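Local coordinates for protein putative prephenate dehydratase (Streptococcus mutans, PDB 4LUB) that probably catalyses the decarboxylating dehydration of prephenate to 3-phenylpyruvate, a step in L-phenylalanine biosynthesis, at residues Phe65-His70 against Tyr237-Ile241. Residues are numbered along the deposited sequence.
Sequences FDYLFH and YFFII
An aromatic cluster of Phe69, His70 and Phe238 joins the prephenate dehydratase part of the chain to the ACT domain, packing a helix end across one face of a β-sheet. Residues 65-70 are α-helical, with Phe69 N to Phe65 O and His70 N to Asp66 O both 3.0 Å; residues 237-241 are extended, within a strand hydrogen-bonded on both sides, to Arg228 and Glu226 and to Leu198 and Leu196. The segment axes approach to 10.7 Å at 106°, nearly perpendicular. Phe238 and Ile240, two apart on the extended strand and so on the same face of the sheet, point their CA-to-CB bonds toward the helix. They oppose Phe69 (CA-CA 8.7 Å) and Phe65 (CA-CA 8.0 Å), one helical turn apart.

Phe238, chi1 p at 74°, carries its ring into the gap. Phe69, chi1 t at 177°, lays its own ring against it face to face: centroids 4.0 Å apart, planes at 9°. Each CB also sits over the partner's ring, a reciprocal CH-pi pair, with Phe69 CB 4.0 Å from the Phe238 centroid and Phe238 CB 4.2 Å from the Phe69 centroid. His70 (chi1 m) receives the edge of Phe238 on its face, offset, at 5.6 Å between centroids and 85° between planes. Asp66 OD1 lies near the plane of the Phe238 ring, 4.1 Å from Phe238 CZ, while Asp66 OD2 forms a salt bridge with Arg228 on the adjacent ACT strand. Phe65 (chi1 m) also meets the Trp176 ring; against Ile240, m at both chi1 and chi2, its CE1 stops 3.6 Å from Ile240 CG2.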
# COMPACT_ATOMS: atom_id res chain seq x y z
N PHE B 65 -5.93 -2.03 9.29
CA PHE B 65 -6.76 -1.38 8.29
C PHE B 65 -7.85 -2.27 7.68
O PHE B 65 -8.95 -1.79 7.41
CB PHE B 65 -5.87 -0.77 7.21
CG PHE B 65 -5.15 0.44 7.68
CD1 PHE B 65 -5.82 1.63 7.88
CD2 PHE B 65 -3.80 0.37 8.02
CE1 PHE B 65 -5.17 2.75 8.35
CE2 PHE B 65 -3.14 1.49 8.50
CZ PHE B 65 -3.82 2.68 8.66
N ASP B 66 -7.55 -3.54 7.42
CA ASP B 66 -8.58 -4.47 6.94
C ASP B 66 -9.73 -4.61 7.94
O ASP B 66 -10.90 -4.55 7.57
CB ASP B 66 -8.01 -5.85 6.60
CG ASP B 66 -6.92 -5.80 5.54
OD1 ASP B 66 -6.93 -4.86 4.72
OD2 ASP B 66 -6.07 -6.71 5.50
N TYR B 67 -9.40 -4.84 9.21
CA TYR B 67 -10.44 -4.92 10.23
C TYR B 67 -11.24 -3.62 10.39
O TYR B 67 -12.47 -3.66 10.43
CB TYR B 67 -9.86 -5.33 11.58
CG TYR B 67 -10.95 -5.85 12.48
CD1 TYR B 67 -11.36 -7.17 12.41
CD2 TYR B 67 -11.60 -5.01 13.37
CE1 TYR B 67 -12.38 -7.66 13.21
CE2 TYR B 67 -12.62 -5.48 14.18
CZ TYR B 67 -13.01 -6.80 14.09
OH TYR B 67 -14.02 -7.27 14.89
N LEU B 68 -10.55 -2.50 10.53
CA LEU B 68 -11.21 -1.19 10.63
C LEU B 68 -12.11 -0.83 9.45
O LEU B 68 -13.17 -0.23 9.65
CB LEU B 68 -10.17 -0.08 10.82
CG LEU B 68 -9.99 0.50 12.23
CD1 LEU B 68 -10.26 -0.47 13.37
CD2 LEU B 68 -8.65 1.23 12.37
N PHE B 69 -11.72 -1.18 8.24
CA PHE B 69 -12.59 -0.93 7.09
C PHE B 69 -13.77 -1.89 7.00
O PHE B 69 -14.91 -1.45 6.97
CB PHE B 69 -11.81 -0.97 5.78
CG PHE B 69 -12.67 -0.79 4.56
CD1 PHE B 69 -13.12 0.47 4.19
CD2 PHE B 69 -13.01 -1.87 3.76
CE1 PHE B 69 -13.92 0.64 3.07
CE2 PHE B 69 -13.80 -1.70 2.62
CZ PHE B 69 -14.25 -0.44 2.29
N HIS B 70 -13.48 -3.19 6.95
CA HIS B 70 -14.51 -4.20 6.68
C HIS B 70 -15.51 -4.41 7.82
O HIS B 70 -16.70 -4.59 7.58
CB HIS B 70 -13.85 -5.55 6.38
CG HIS B 70 -13.06 -5.57 5.10
ND1 HIS B 70 -13.65 -5.42 3.86
CD2 HIS B 70 -11.73 -5.72 4.88
CE1 HIS B 70 -12.72 -5.48 2.93
NE2 HIS B 70 -11.55 -5.66 3.52
N TYR B 237 -9.91 -2.57 -5.11
CA TYR B 237 -9.27 -2.17 -3.88
C TYR B 237 -10.07 -1.11 -3.15
O TYR B 237 -10.94 -0.47 -3.72
CB TYR B 237 -7.89 -1.59 -4.19
CG TYR B 237 -7.04 -2.41 -5.11
CD1 TYR B 237 -6.23 -3.43 -4.62
CD2 TYR B 237 -7.02 -2.17 -6.48
CE1 TYR B 237 -5.44 -4.18 -5.46
CE2 TYR B 237 -6.23 -2.92 -7.33
CZ TYR B 237 -5.44 -3.92 -6.81
OH TYR B 237 -4.65 -4.67 -7.65
N PHE B 238 -9.74 -0.93 -1.88
CA PHE B 238 -10.12 0.28 -1.18
C PHE B 238 -8.84 1.01 -0.83
O PHE B 238 -7.78 0.40 -0.70
CB PHE B 238 -11.02 0.01 0.03
CG PHE B 238 -10.31 -0.57 1.22
CD1 PHE B 238 -9.78 0.25 2.19
CD2 PHE B 238 -10.21 -1.94 1.38
CE1 PHE B 238 -9.14 -0.29 3.30
CE2 PHE B 238 -9.58 -2.48 2.48
CZ PHE B 238 -9.05 -1.65 3.44
N PHE B 239 -8.92 2.32 -0.73
CA PHE B 239 -7.74 3.14 -0.51
C PHE B 239 -7.74 3.83 0.84
O PHE B 239 -8.71 4.49 1.21
CB PHE B 239 -7.62 4.17 -1.64
CG PHE B 239 -7.54 3.54 -3.00
CD1 PHE B 239 -6.32 3.14 -3.51
CD2 PHE B 239 -8.68 3.31 -3.75
CE1 PHE B 239 -6.24 2.54 -4.76
CE2 PHE B 239 -8.60 2.71 -4.99
CZ PHE B 239 -7.38 2.32 -5.50
N ILE B 240 -6.65 3.67 1.57
CA ILE B 240 -6.42 4.42 2.80
C ILE B 240 -5.71 5.71 2.47
O ILE B 240 -4.59 5.71 1.97
CB ILE B 240 -5.57 3.65 3.81
CG1 ILE B 240 -6.13 2.25 4.00
CG2 ILE B 240 -5.52 4.40 5.14
CD1 ILE B 240 -7.56 2.29 4.47
N ILE B 241 -6.39 6.81 2.72
CA ILE B 241 -5.83 8.14 2.52
C ILE B 241 -5.83 9.00 3.78
O ILE B 241 -6.84 9.09 4.49
CB ILE B 241 -6.58 8.83 1.35
CG1 ILE B 241 -6.30 8.09 0.06
CG2 ILE B 241 -6.04 10.22 1.12
CD1 ILE B 241 -7.16 8.50 -1.09